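Local atomic coordinates of L-isoleucine-4-hydroxylase (Bacillus thuringiensis, PDB entry 6LNH), a protein that hydroxylates L-isoleucine to (4S)-4-hydroxy-L-isoleucine with ferrous iron, 2-oxoglutarate and O2, and also oxidises several related amino acids, including L-leucine and L-methionine. Residues C[185-190]-C[234-239]; C[176-181]-C[214-219]; C[144-149]-C[244-249]; C[25-30]-C[136-141]; C[72-77]-C[85-90]. All blocks are in the same frame, centred on the assembly; numbering follows the deposited sequence.

A sheet that supports a metal site can be followed strand by strand. Contacts 2, 3 and 5 join strands of the large antiparallel sheet: contact 2 meets contact 3 through strands 176-184 and 236-247, centres about 14 Å apart, and contact 3 meets contact 5 through strands 145-156 and 68-77, centres about 9 Å apart. Contact 4, about 12 Å from contact 2 between centres, adds a helix end and a loop, with Phe26 packing on Val216. Contact 1, its centre about 21 Å from that of contact 2, lies where the chain turns into the smaller sheet. Contact 2 comes nearest the iron held by His170, Asp172 and His223, the Phe217 side chain being about 6 Å from the metal.

Contact 1: residues C[185-190]-C[234-239]; sequences SNTAIG and TEAFRD
With chi1 at 68°, Ser185 tucks OG between its own backbone N and carbonyl carbon, where it faces Phe237 N; Thr187 OG1, placed likewise, lies against Ala236 CB. Ser185 and Thr187 belong to a type I beta turn from Ser185 to Ala188, which carries the chain from the large sheet of the cupin-type double-stranded beta-helix into the smaller one. Ser185 holds both polar backbone atoms of Phe237. Its N donates to Phe237 O at 3.1 Å, tilted 31° from the carbonyl plane, while its OG accepts from Phe237 N at 3.0 Å in a fairly straight bond (160° at the hydrogen). The same OG presses on Ala236, 3.2 Å from CA, and shares a weak bond with Thr187 OG1. The turn also meets the second subunit: Asn186 ND2 bonds to Lys209 O of that subunit. Between the turn and strand 236-247 the methyl groups meet, Ala188 CB standing 3.8 Å from Ala236 CB.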
# COMPACT_ATOMS: atom_id res chain seq x y z
N SER C 185 4.19 -6.04 -9.69
CA SER C 185 5.08 -6.21 -8.55
C SER C 185 4.66 -5.29 -7.42
O SER C 185 4.13 -4.20 -7.64
CB SER C 185 6.53 -5.96 -8.96
OG SER C 185 6.74 -4.60 -9.29
N ASN C 186 4.92 -5.73 -6.18
CA ASN C 186 4.54 -4.93 -5.02
C ASN C 186 5.39 -3.68 -4.87
O ASN C 186 4.98 -2.76 -4.15
CB ASN C 186 4.66 -5.77 -3.74
CG ASN C 186 6.09 -6.01 -3.33
OD1 ASN C 186 6.96 -6.24 -4.18
ND2 ASN C 186 6.36 -5.96 -2.03
N THR C 187 6.54 -3.62 -5.52
CA THR C 187 7.41 -2.45 -5.45
C THR C 187 7.05 -1.39 -6.48
O THR C 187 7.66 -0.32 -6.49
CB THR C 187 8.87 -2.88 -5.64
OG1 THR C 187 9.00 -3.58 -6.89
CG2 THR C 187 9.30 -3.80 -4.51
N ALA C 188 6.07 -1.65 -7.34
CA ALA C 188 5.71 -0.72 -8.40
C ALA C 188 4.79 0.38 -7.88
O ALA C 188 3.94 0.16 -7.02
CB ALA C 188 5.04 -1.46 -9.56
N ILE C 189 4.98 1.58 -8.43
CA ILE C 189 4.13 2.73 -8.16
C ILE C 189 3.70 3.32 -9.50
O ILE C 189 4.45 3.26 -10.49
CB ILE C 189 4.83 3.79 -7.29
CG1 ILE C 189 5.64 3.12 -6.18
CG2 ILE C 189 3.82 4.76 -6.70
CD1 ILE C 189 6.10 4.07 -5.09
N GLY C 190 2.50 3.88 -9.53
CA GLY C 190 1.98 4.44 -10.76
C GLY C 190 1.26 3.40 -11.60
O GLY C 190 0.76 2.38 -11.11
N THR C 234 15.13 -2.83 -6.61
CA THR C 234 14.89 -3.90 -7.56
C THR C 234 13.97 -3.42 -8.67
O THR C 234 13.36 -2.36 -8.61
CB THR C 234 14.31 -5.13 -6.86
OG1 THR C 234 12.99 -4.85 -6.39
CG2 THR C 234 15.20 -5.56 -5.70
N GLU C 235 13.86 -4.26 -9.70
CA GLU C 235 13.05 -3.96 -10.87
C GLU C 235 11.57 -4.19 -10.56
O GLU C 235 11.20 -5.21 -9.99
CB GLU C 235 13.47 -4.84 -12.04
CG GLU C 235 14.92 -4.66 -12.47
CD GLU C 235 15.45 -5.87 -13.21
OE1 GLU C 235 14.94 -6.99 -12.98
OE2 GLU C 235 16.39 -5.71 -14.02
N ALA C 236 10.74 -3.23 -10.95
CA ALA C 236 9.30 -3.32 -10.79
C ALA C 236 8.65 -3.60 -12.15
O ALA C 236 9.12 -3.12 -13.18
CB ALA C 236 8.72 -2.04 -10.19
N PHE C 237 7.57 -4.37 -12.13
CA PHE C 237 6.93 -4.84 -13.34
C PHE C 237 5.45 -4.47 -13.33
O PHE C 237 4.82 -4.38 -12.28
CB PHE C 237 7.06 -6.36 -13.51
CG PHE C 237 8.47 -6.82 -13.69
CD1 PHE C 237 9.32 -6.16 -14.57
CD2 PHE C 237 8.96 -7.91 -12.98
CE1 PHE C 237 10.63 -6.58 -14.74
CE2 PHE C 237 10.27 -8.33 -13.15
CZ PHE C 237 11.11 -7.67 -14.03
N ARG C 238 4.92 -4.27 -14.53
CA ARG C 238 3.48 -4.20 -14.76
C ARG C 238 3.19 -5.04 -15.99
O ARG C 238 3.55 -4.66 -17.11
CB ARG C 238 3.00 -2.76 -14.95
CG ARG C 238 1.48 -2.64 -15.00
CD ARG C 238 1.04 -1.19 -14.93
NE ARG C 238 -0.42 -1.07 -14.98
CZ ARG C 238 -1.10 -0.71 -16.06
NH1 ARG C 238 -0.46 -0.42 -17.18
NH2 ARG C 238 -2.42 -0.63 -16.01
N ASP C 239 2.56 -6.19 -15.78
CA ASP C 239 2.29 -7.15 -16.84
C ASP C 239 0.88 -6.91 -17.34
O ASP C 239 -0.08 -6.95 -16.57
CB ASP C 239 2.46 -8.58 -16.34
CG ASP C 239 3.89 -8.89 -15.94
OD1 ASP C 239 4.81 -8.24 -16.48
OD2 ASP C 239 4.10 -9.77 -15.08

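Contact 2: residues C[176-181]-C[214-219]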
# COMPACT_ATOMS: atom_id res chain seq x y z
N VAL C 176 -12.01 -0.46 -30.36
CA VAL C 176 -12.30 -1.12 -29.09
C VAL C 176 -11.04 -1.81 -28.60
O VAL C 176 -10.45 -2.61 -29.33
CB VAL C 176 -13.46 -2.13 -29.20
CG1 VAL C 176 -13.74 -2.76 -27.84
CG2 VAL C 176 -14.71 -1.47 -29.75
N VAL C 177 -10.63 -1.50 -27.37
CA VAL C 177 -9.41 -2.05 -26.78
C VAL C 177 -9.74 -2.55 -25.38
O VAL C 177 -10.38 -1.84 -24.59
CB VAL C 177 -8.28 -1.00 -26.72
CG1 VAL C 177 -7.15 -1.47 -25.83
CG2 VAL C 177 -7.77 -0.69 -28.12
N PHE C 178 -9.31 -3.78 -25.07
CA PHE C 178 -9.45 -4.36 -23.75
C PHE C 178 -8.09 -4.36 -23.06
O PHE C 178 -7.12 -4.91 -23.60
CB PHE C 178 -10.00 -5.79 -23.82
CG PHE C 178 -11.47 -5.86 -24.15
CD1 PHE C 178 -11.92 -5.63 -25.44
CD2 PHE C 178 -12.39 -6.18 -23.17
CE1 PHE C 178 -13.27 -5.71 -25.73
CE2 PHE C 178 -13.74 -6.26 -23.46
CZ PHE C 178 -14.18 -6.02 -24.74
N LEU C 179 -8.02 -3.75 -21.87
CA LEU C 179 -6.82 -3.75 -21.04
C LEU C 179 -7.04 -4.70 -19.87
O LEU C 179 -7.89 -4.45 -19.01
CB LEU C 179 -6.52 -2.33 -20.56
CG LEU C 179 -5.33 -2.11 -19.62
CD1 LEU C 179 -4.07 -2.63 -20.25
CD2 LEU C 179 -5.18 -0.64 -19.27
N HIS C 180 -6.29 -5.80 -19.84
CA HIS C 180 -6.36 -6.78 -18.76
C HIS C 180 -5.05 -6.73 -17.98
O HIS C 180 -3.98 -7.01 -18.54
CB HIS C 180 -6.61 -8.19 -19.29
CG HIS C 180 -7.77 -8.28 -20.23
ND1 HIS C 180 -9.08 -8.34 -19.79
CD2 HIS C 180 -7.83 -8.33 -21.58
CE1 HIS C 180 -9.89 -8.41 -20.83
NE2 HIS C 180 -9.15 -8.41 -21.93
N LEU C 181 -5.13 -6.40 -16.69
CA LEU C 181 -3.97 -6.51 -15.82
C LEU C 181 -3.66 -7.98 -15.56
O LEU C 181 -4.54 -8.76 -15.17
CB LEU C 181 -4.23 -5.79 -14.50
CG LEU C 181 -3.10 -5.81 -13.47
CD1 LEU C 181 -1.85 -5.15 -14.03
CD2 LEU C 181 -3.55 -5.12 -12.19
N THR C 214 -10.05 -5.45 -15.39
CA THR C 214 -10.13 -5.13 -16.81
C THR C 214 -10.73 -3.75 -17.03
O THR C 214 -11.64 -3.33 -16.31
CB THR C 214 -10.97 -6.21 -17.54
OG1 THR C 214 -10.26 -7.45 -17.51
CG2 THR C 214 -11.22 -5.82 -18.99
N LEU C 215 -10.20 -3.05 -18.04
CA LEU C 215 -10.69 -1.75 -18.47
C LEU C 215 -10.81 -1.77 -19.99
O LEU C 215 -9.85 -2.14 -20.68
CB LEU C 215 -9.75 -0.63 -18.03
CG LEU C 215 -10.27 0.81 -18.04
CD1 LEU C 215 -9.12 1.72 -17.67
CD2 LEU C 215 -10.87 1.19 -19.38
N VAL C 216 -11.98 -1.40 -20.50
CA VAL C 216 -12.24 -1.36 -21.93
C VAL C 216 -12.35 0.09 -22.38
O VAL C 216 -13.00 0.91 -21.72
CB VAL C 216 -13.49 -2.20 -22.29
CG1 VAL C 216 -13.46 -3.51 -21.52
CG2 VAL C 216 -14.76 -1.45 -21.99
N PHE C 217 -11.66 0.43 -23.47
CA PHE C 217 -11.64 1.78 -24.02
C PHE C 217 -12.32 1.85 -25.38
O PHE C 217 -12.12 0.97 -26.22
CB PHE C 217 -10.22 2.31 -24.19
CG PHE C 217 -9.37 2.26 -22.96
CD1 PHE C 217 -9.70 3.00 -21.84
CD2 PHE C 217 -8.21 1.51 -22.94
CE1 PHE C 217 -8.90 2.96 -20.71
CE2 PHE C 217 -7.41 1.46 -21.82
CZ PHE C 217 -7.75 2.19 -20.70
N GLY C 218 -13.11 2.90 -25.58
CA GLY C 218 -13.53 3.31 -26.90
C GLY C 218 -12.82 4.60 -27.30
O GLY C 218 -12.04 5.17 -26.54
N GLN C 219 -13.13 5.06 -28.51
CA GLN C 219 -12.47 6.24 -29.05
C GLN C 219 -13.26 7.52 -28.80
O GLN C 219 -12.85 8.59 -29.25
CB GLN C 219 -12.26 6.08 -30.56
CG GLN C 219 -11.09 5.20 -30.96
CD GLN C 219 -11.15 4.84 -32.44
OE1 GLN C 219 -12.21 4.88 -33.06
NE2 GLN C 219 -10.00 4.50 -33.01
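Thr214 OG1 has two partners, His180 ND1 at 2.7 Å and the carbonyl of Leu212. The hydroxyl sits at the edge of the imidazole, near its plane, and the other ring nitrogen, NE2, bonds to Asp129, so the ring is held at both ends. The pair belongs to neighbouring antiparallel strands in the large sheet of the double-stranded beta-helix, their axes at 162°. Val177 with Phe217 and Leu179 with Leu215 form the hydrogen-bonded pairs; Leu179 N reaches Leu215 O at 2.7 Å. On the face shared with His180, CG of Phe178, anti to the carbonyl carbon (chi1 -74°), sets the ring beside Val216. Val216 overhangs the ring's rim, its CB 4.2 Å above the Phe178 plane and Val216 CG1 3.3 Å from Phe178 CD2. The other face looks to the metal site, where Phe217 stacks on the iron ligand His223. Two aliphatic branches meet the edge of the Phe217 ring: Leu179 CD2 lies 4.0 Å from CE2, and Val177 CG1 4.3 Å from CD2.

Contact 3: residues C[144-149]-C[244-249]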
# COMPACT_ATOMS: atom_id res chain seq x y z
N ASP C 144 -13.99 -7.29 -42.43
CA ASP C 144 -13.05 -8.28 -41.91
C ASP C 144 -12.30 -7.73 -40.70
O ASP C 144 -11.70 -6.66 -40.76
CB ASP C 144 -12.08 -8.70 -43.02
CG ASP C 144 -12.78 -9.41 -44.16
OD1 ASP C 144 -13.72 -10.19 -43.88
OD2 ASP C 144 -12.43 -9.18 -45.33
N LEU C 145 -12.34 -8.47 -39.58
CA LEU C 145 -11.78 -8.00 -38.32
C LEU C 145 -10.42 -8.59 -37.98
O LEU C 145 -10.16 -9.77 -38.20
CB LEU C 145 -12.74 -8.31 -37.17
CG LEU C 145 -13.82 -7.28 -36.90
CD1 LEU C 145 -15.03 -7.50 -37.79
CD2 LEU C 145 -14.19 -7.30 -35.44
N ILE C 146 -9.54 -7.73 -37.46
CA ILE C 146 -8.29 -8.13 -36.83
C ILE C 146 -8.48 -8.07 -35.31
O ILE C 146 -8.82 -7.01 -34.77
CB ILE C 146 -7.13 -7.23 -37.27
CG1 ILE C 146 -6.91 -7.33 -38.78
CG2 ILE C 146 -5.86 -7.58 -36.51
CD1 ILE C 146 -6.65 -8.75 -39.26
N ILE C 147 -8.28 -9.19 -34.63
CA ILE C 147 -8.31 -9.25 -33.17
C ILE C 147 -6.86 -9.31 -32.70
O ILE C 147 -6.22 -10.37 -32.76
CB ILE C 147 -9.13 -10.44 -32.66
CG1 ILE C 147 -10.59 -10.29 -33.08
CG2 ILE C 147 -9.03 -10.53 -31.14
CD1 ILE C 147 -11.45 -11.47 -32.71
N GLY C 148 -6.33 -8.19 -32.22
CA GLY C 148 -4.94 -8.11 -31.82
C GLY C 148 -4.74 -8.41 -30.34
O GLY C 148 -5.54 -8.02 -29.50
N LEU C 149 -3.65 -9.12 -30.05
CA LEU C 149 -3.27 -9.47 -28.69
C LEU C 149 -1.88 -8.92 -28.41
O LEU C 149 -0.92 -9.28 -29.09
CB LEU C 149 -3.29 -10.99 -28.48
CG LEU C 149 -4.64 -11.62 -28.12
CD1 LEU C 149 -5.54 -11.71 -29.34
CD2 LEU C 149 -4.43 -12.99 -27.49
N THR C 244 -7.34 -6.01 -28.82
CA THR C 244 -7.85 -4.93 -29.65
C THR C 244 -8.65 -5.47 -30.83
O THR C 244 -8.38 -6.56 -31.34
CB THR C 244 -6.71 -4.05 -30.17
OG1 THR C 244 -6.00 -4.75 -31.19
CG2 THR C 244 -5.75 -3.70 -29.04
N PHE C 245 -9.66 -4.70 -31.24
CA PHE C 245 -10.50 -5.04 -32.38
C PHE C 245 -10.44 -3.91 -33.41
O PHE C 245 -10.84 -2.78 -33.11
CB PHE C 245 -11.94 -5.30 -31.92
CG PHE C 245 -12.06 -6.44 -30.95
CD1 PHE C 245 -11.67 -6.29 -29.63
CD2 PHE C 245 -12.53 -7.67 -31.37
CE1 PHE C 245 -11.76 -7.35 -28.74
CE2 PHE C 245 -12.62 -8.73 -30.49
CZ PHE C 245 -12.24 -8.56 -29.17
N SER C 246 -9.94 -4.22 -34.60
CA SER C 246 -9.86 -3.26 -35.70
C SER C 246 -10.11 -3.97 -37.02
O SER C 246 -10.17 -5.20 -37.10
CB SER C 246 -8.50 -2.54 -35.71
OG SER C 246 -7.44 -3.44 -35.90
N TYR C 247 -10.27 -3.17 -38.08
CA TYR C 247 -10.62 -3.67 -39.41
C TYR C 247 -9.39 -4.11 -40.19
O TYR C 247 -8.32 -3.50 -40.08
CB TYR C 247 -11.36 -2.59 -40.20
CG TYR C 247 -12.62 -2.13 -39.52
CD1 TYR C 247 -13.57 -3.04 -39.10
CD2 TYR C 247 -12.85 -0.78 -39.29
CE1 TYR C 247 -14.72 -2.63 -38.47
CE2 TYR C 247 -14.01 -0.35 -38.67
CZ TYR C 247 -14.94 -1.28 -38.26
OH TYR C 247 -16.09 -0.87 -37.63
N LYS C 248 -9.56 -5.18 -40.98
CA LYS C 248 -8.45 -5.71 -41.77
C LYS C 248 -8.07 -4.78 -42.92
O LYS C 248 -6.89 -4.66 -43.26
CB LYS C 248 -8.82 -7.08 -42.33
CG LYS C 248 -7.65 -7.83 -42.94
CD LYS C 248 -7.96 -9.30 -43.08
CE LYS C 248 -6.73 -10.08 -43.48
NZ LYS C 248 -6.34 -9.79 -44.88
N GLU C 249 -9.04 -4.11 -43.53
CA GLU C 249 -8.76 -3.19 -44.63
C GLU C 249 -9.91 -2.21 -44.85
O GLU C 249 -9.95 -1.13 -44.25
CB GLU C 249 -8.50 -3.98 -45.92
CG GLU C 249 -7.38 -3.46 -46.80
CD GLU C 249 -7.45 -4.00 -48.22
OE1 GLU C 249 -8.57 -4.15 -48.74
OE2 GLU C 249 -6.38 -4.29 -48.80
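Four backbone hydrogen bonds, two each at Ile146 with Ser246 and Gly148 with Thr244, join antiparallel strands whose axes make 155°; just beyond them, Lys248 N to Asp144 O adds a fifth at 2.6 Å. On one face Ile147 and Phe245 lie side by side, with Ile147 CG1 3.6 Å from Phe245 CE2. Leu145 CD2 adds a looser contact at the edge of the same ring, 4.4 Å from Phe245 CD2. On the reverse face Ile146 runs aslant Lys248, its CG1 3.7 Å from the lysine CA and its CD1 3.9 Å from CG; beyond, the lysine tip turns away. Thr244, with chi1 at 73°, sets OG1 3.6 Å from CA of Gly148, which has no side chain to stand there. Two polar ends are taken up outside the pair, Asp144 OD1 by Val79 N and Tyr247 OH by Asp140 N. Helix 120-134 covers Ile147 and Phe245, while Thr244 faces Glu174. This is the layering of the jelly-roll core in 2-oxoglutarate dioxygenases, helices backing the large sheet whose other face carries the iron site.

Contact 4: residues C[25-30]-C[136-141]; sequences EFESKG and TNIIDK
A helix end meets a loop where Glu27 and Phe26, near the C-terminal end of helix 19-29, touch Thr136, Asn137 and Ile138, just beyond helix 120-134. The polar part is one bond: Asn137 N donates to Glu27 OE2 nearly along the C-O axis, at a very short 2.5 Å whose exact length is doubtful. Glu27 reaches across with CG anti to its carbonyl carbon (chi1 -74°) and the chain extended beyond it. Glu27 OE2 also lies 2.7 Å from Asn137 OD1, two acceptors with no bond between them, which makes the placing of the amide uncertain. Lower down, Glu27 CG passes 3.4 Å from Ile138 CD1, the two residues sliding past each other in opposite directions. That methyl also approaches Phe26, CD1 to CE2 4.2 Å, while Thr136 CG2 stands 4.1 Å from CD2 of the ring. The two helices belong to the layer that backs the large sheet of the double-stranded beta-helix fold, and Phe26 continues inward onto Leu32 and Val216. Gly30, the first residue past the helix, takes a positive phi (91°) as its N bonds to Phe26 O. Lys141 NZ ties the loop together, donating to Thr136 O and Ile139 O, and links it to helix 120-134 through Phe134 O.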
# COMPACT_ATOMS: atom_id res chain seq x y z
N GLU C 25 -23.64 0.65 -21.26
CA GLU C 25 -22.88 1.61 -20.46
C GLU C 25 -21.59 2.02 -21.16
O GLU C 25 -21.24 3.20 -21.19
CB GLU C 25 -22.57 1.04 -19.07
CG GLU C 25 -21.89 2.05 -18.16
CD GLU C 25 -21.77 1.58 -16.72
OE1 GLU C 25 -22.19 0.45 -16.42
OE2 GLU C 25 -21.25 2.36 -15.89
N PHE C 26 -20.88 1.05 -21.73
CA PHE C 26 -19.65 1.35 -22.46
C PHE C 26 -19.92 2.30 -23.62
O PHE C 26 -19.15 3.23 -23.87
CB PHE C 26 -19.01 0.05 -22.96
CG PHE C 26 -17.94 0.25 -23.99
CD1 PHE C 26 -16.74 0.85 -23.65
CD2 PHE C 26 -18.13 -0.16 -25.30
CE1 PHE C 26 -15.74 1.03 -24.60
CE2 PHE C 26 -17.15 0.02 -26.25
CZ PHE C 26 -15.95 0.61 -25.90
N GLU C 27 -21.02 2.07 -24.35
CA GLU C 27 -21.32 2.90 -25.51
C GLU C 27 -21.67 4.34 -25.13
O GLU C 27 -21.32 5.27 -25.86
CB GLU C 27 -22.46 2.26 -26.30
CG GLU C 27 -21.99 1.04 -27.06
CD GLU C 27 -23.07 0.37 -27.87
OE1 GLU C 27 -24.26 0.52 -27.53
OE2 GLU C 27 -22.72 -0.29 -28.86
N SER C 28 -22.37 4.54 -24.01
CA SER C 28 -22.72 5.90 -23.61
C SER C 28 -21.55 6.61 -22.93
O SER C 28 -21.40 7.83 -23.06
CB SER C 28 -23.95 5.89 -22.70
OG SER C 28 -23.59 5.90 -21.34
N LYS C 29 -20.71 5.86 -22.21
CA LYS C 29 -19.60 6.45 -21.47
C LYS C 29 -18.29 6.46 -22.25
O LYS C 29 -17.47 7.36 -22.02
CB LYS C 29 -19.40 5.69 -20.16
CG LYS C 29 -19.90 6.41 -18.92
CD LYS C 29 -19.99 5.45 -17.73
CE LYS C 29 -18.77 4.54 -17.67
NZ LYS C 29 -18.73 3.71 -16.44
N GLY C 30 -18.07 5.50 -23.14
CA GLY C 30 -16.81 5.42 -23.86
C GLY C 30 -15.76 4.57 -23.19
O GLY C 30 -14.69 4.37 -23.77
N THR C 136 -21.41 -4.51 -29.50
CA THR C 136 -21.47 -3.06 -29.58
C THR C 136 -21.88 -2.64 -30.99
O THR C 136 -21.67 -3.37 -31.96
CB THR C 136 -20.11 -2.45 -29.22
OG1 THR C 136 -19.16 -2.74 -30.24
CG2 THR C 136 -19.60 -3.01 -27.90
N ASN C 137 -22.47 -1.45 -31.09
CA ASN C 137 -22.70 -0.81 -32.38
C ASN C 137 -21.44 -0.17 -32.96
O ASN C 137 -21.47 0.31 -34.09
CB ASN C 137 -23.86 0.20 -32.30
CG ASN C 137 -23.60 1.34 -31.32
OD1 ASN C 137 -22.48 1.56 -30.86
ND2 ASN C 137 -24.67 2.06 -30.99
N ILE C 138 -20.34 -0.15 -32.19
CA ILE C 138 -19.10 0.45 -32.66
C ILE C 138 -18.46 -0.40 -33.76
O ILE C 138 -17.94 0.14 -34.74
CB ILE C 138 -18.12 0.66 -31.48
CG1 ILE C 138 -18.66 1.65 -30.45
CG2 ILE C 138 -16.79 1.19 -31.99
CD1 ILE C 138 -19.59 1.07 -29.45
N ILE C 139 -18.50 -1.72 -33.62
CA ILE C 139 -17.80 -2.60 -34.55
C ILE C 139 -18.76 -2.94 -35.68
O ILE C 139 -19.84 -3.51 -35.46
CB ILE C 139 -17.30 -3.87 -33.85
CG1 ILE C 139 -16.09 -3.55 -32.97
CG2 ILE C 139 -16.96 -4.96 -34.86
CD1 ILE C 139 -14.84 -3.22 -33.75
N ASP C 140 -18.37 -2.58 -36.90
CA ASP C 140 -19.19 -2.84 -38.08
C ASP C 140 -18.95 -4.29 -38.50
O ASP C 140 -17.87 -4.64 -38.98
CB ASP C 140 -18.83 -1.85 -39.18
CG ASP C 140 -19.45 -2.19 -40.51
OD1 ASP C 140 -20.62 -2.61 -40.55
OD2 ASP C 140 -18.75 -2.00 -41.54
N LYS C 141 -19.98 -5.12 -38.34
CA LYS C 141 -19.94 -6.54 -38.66
C LYS C 141 -19.87 -6.81 -40.15
O LYS C 141 -19.89 -7.97 -40.56
CB LYS C 141 -21.16 -7.23 -38.04
CG LYS C 141 -20.89 -7.85 -36.68
CD LYS C 141 -20.30 -6.84 -35.70
CE LYS C 141 -21.35 -6.29 -34.75
NZ LYS C 141 -20.77 -5.31 -33.77

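Contact 5: residues C[72-77]-C[85-90]; sequences YSRYIK and ILDNSN
Main-chain bonds pair Ile76 with Ile85 as an antiparallel hydrogen-bonded pair, Ile76 N donating to Ile85 O at 3.0 Å, and Asp87 N bonds to Arg74 O. The charged contact is a salt bridge, Arg74 NE to Asp87 OD2 at 3.2 Å. It is nearly straight (169°) and lies in the guanidinium plane, yet meets the carboxylate from above, the two planes being 75° apart. Ser89 O sits 3.3 Å over one face of the guanidinium, which has a second acid partner, NH2 pairing with Asp91. Asp87 serves twice, for OD1 accepts from Ser89 N at 2.6 Å in an Asx turn. Among apolar and aromatic contacts, Leu86 CD2 makes a CH-pi contact over the Tyr75 face, 4.0 Å from the ring centroid and 21° off its normal. Asn90 O lies in the plane of the Tyr72 ring, at its edge, 3.6 Å from CD2. Together these interactions close a beta hairpin, strands 68-77 and 84-86, whose second strand is one of the two outermost in the jelly roll's large sheet within this chain.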
# COMPACT_ATOMS: atom_id res chain seq x y z
N TYR C 72 3.41 -9.68 -29.80
CA TYR C 72 2.17 -9.38 -30.50
C TYR C 72 1.77 -10.56 -31.38
O TYR C 72 2.62 -11.16 -32.06
CB TYR C 72 2.33 -8.10 -31.33
CG TYR C 72 1.22 -7.78 -32.30
CD1 TYR C 72 -0.08 -7.57 -31.86
CD2 TYR C 72 1.47 -7.63 -33.66
CE1 TYR C 72 -1.10 -7.25 -32.74
CE2 TYR C 72 0.46 -7.31 -34.55
CZ TYR C 72 -0.82 -7.12 -34.08
OH TYR C 72 -1.83 -6.81 -34.97
N SER C 73 0.48 -10.87 -31.37
CA SER C 73 -0.11 -11.83 -32.28
C SER C 73 -1.55 -11.41 -32.51
O SER C 73 -2.15 -10.70 -31.70
CB SER C 73 -0.05 -13.26 -31.74
OG SER C 73 1.29 -13.73 -31.70
N ARG C 74 -2.12 -11.85 -33.63
CA ARG C 74 -3.46 -11.42 -34.01
C ARG C 74 -4.21 -12.56 -34.68
O ARG C 74 -3.61 -13.45 -35.29
CB ARG C 74 -3.42 -10.20 -34.94
CG ARG C 74 -2.54 -10.37 -36.16
CD ARG C 74 -2.76 -9.23 -37.14
NE ARG C 74 -1.99 -9.40 -38.36
CZ ARG C 74 -0.94 -8.65 -38.69
NH1 ARG C 74 -0.54 -7.67 -37.88
NH2 ARG C 74 -0.30 -8.87 -39.83
N TYR C 75 -5.53 -12.52 -34.57
CA TYR C 75 -6.42 -13.42 -35.27
C TYR C 75 -7.16 -12.65 -36.35
O TYR C 75 -7.36 -11.43 -36.24
CB TYR C 75 -7.44 -14.06 -34.31
CG TYR C 75 -6.82 -14.97 -33.28
CD1 TYR C 75 -6.53 -16.30 -33.58
CD2 TYR C 75 -6.54 -14.51 -32.00
CE1 TYR C 75 -5.97 -17.14 -32.63
CE2 TYR C 75 -5.98 -15.35 -31.05
CZ TYR C 75 -5.70 -16.66 -31.37
OH TYR C 75 -5.14 -17.49 -30.43
N ILE C 76 -7.56 -13.35 -37.40
CA ILE C 76 -8.37 -12.79 -38.48
C ILE C 76 -9.74 -13.45 -38.44
O ILE C 76 -9.84 -14.68 -38.40
CB ILE C 76 -7.71 -12.99 -39.85
CG1 ILE C 76 -6.27 -12.45 -39.85
CG2 ILE C 76 -8.53 -12.31 -40.94
CD1 ILE C 76 -5.45 -12.91 -41.04
N LYS C 77 -10.78 -12.63 -38.46
CA LYS C 77 -12.16 -13.12 -38.53
C LYS C 77 -12.75 -12.60 -39.84
O LYS C 77 -13.15 -11.43 -39.92
CB LYS C 77 -12.97 -12.66 -37.32
CG LYS C 77 -14.47 -12.88 -37.45
CD LYS C 77 -14.82 -14.36 -37.54
CE LYS C 77 -16.32 -14.57 -37.57
NZ LYS C 77 -16.94 -14.03 -38.81
N ILE C 85 -8.60 -17.47 -37.40
CA ILE C 85 -7.30 -18.13 -37.67
C ILE C 85 -6.16 -17.26 -37.14
O ILE C 85 -6.25 -16.03 -37.24
CB ILE C 85 -7.15 -18.42 -39.18
CG1 ILE C 85 -7.61 -17.24 -40.03
CG2 ILE C 85 -7.90 -19.69 -39.54
CD1 ILE C 85 -7.13 -17.30 -41.46
N LEU C 86 -5.13 -17.90 -36.58
CA LEU C 86 -3.94 -17.20 -36.05
C LEU C 86 -3.10 -16.73 -37.24
O LEU C 86 -2.59 -17.59 -37.97
CB LEU C 86 -3.15 -18.17 -35.18
CG LEU C 86 -2.11 -17.54 -34.26
CD1 LEU C 86 -0.76 -17.45 -34.97
CD2 LEU C 86 -2.56 -16.17 -33.79
N ASP C 87 -2.99 -15.41 -37.44
CA ASP C 87 -2.20 -14.86 -38.57
C ASP C 87 -0.73 -15.26 -38.39
O ASP C 87 -0.25 -15.23 -37.25
CB ASP C 87 -2.38 -13.35 -38.69
CG ASP C 87 -1.89 -12.78 -40.00
OD1 ASP C 87 -0.95 -13.36 -40.57
OD2 ASP C 87 -2.45 -11.77 -40.45
N ASN C 88 -0.06 -15.63 -39.48
CA ASN C 88 1.37 -16.01 -39.41
C ASN C 88 2.21 -14.73 -39.46
O ASN C 88 3.38 -14.77 -39.05
CB ASN C 88 1.76 -17.03 -40.48
CG ASN C 88 1.67 -16.47 -41.88
OD1 ASN C 88 0.68 -15.84 -42.25
ND2 ASN C 88 2.71 -16.69 -42.68
N SER C 89 1.61 -13.64 -39.95
CA SER C 89 2.30 -12.33 -40.01
C SER C 89 2.00 -11.57 -38.72
O SER C 89 0.89 -11.73 -38.18
CB SER C 89 1.85 -11.55 -41.21
OG SER C 89 2.90 -10.74 -41.71
N ASN C 90 2.97 -10.78 -38.23
CA ASN C 90 2.74 -10.01 -36.98
C ASN C 90 3.32 -8.60 -37.14
O ASN C 90 3.95 -8.11 -36.19
CB ASN C 90 3.28 -10.75 -35.75
CG ASN C 90 4.78 -10.62 -35.61
OD1 ASN C 90 5.47 -10.30 -36.57
ND2 ASN C 90 5.29 -10.84 -34.41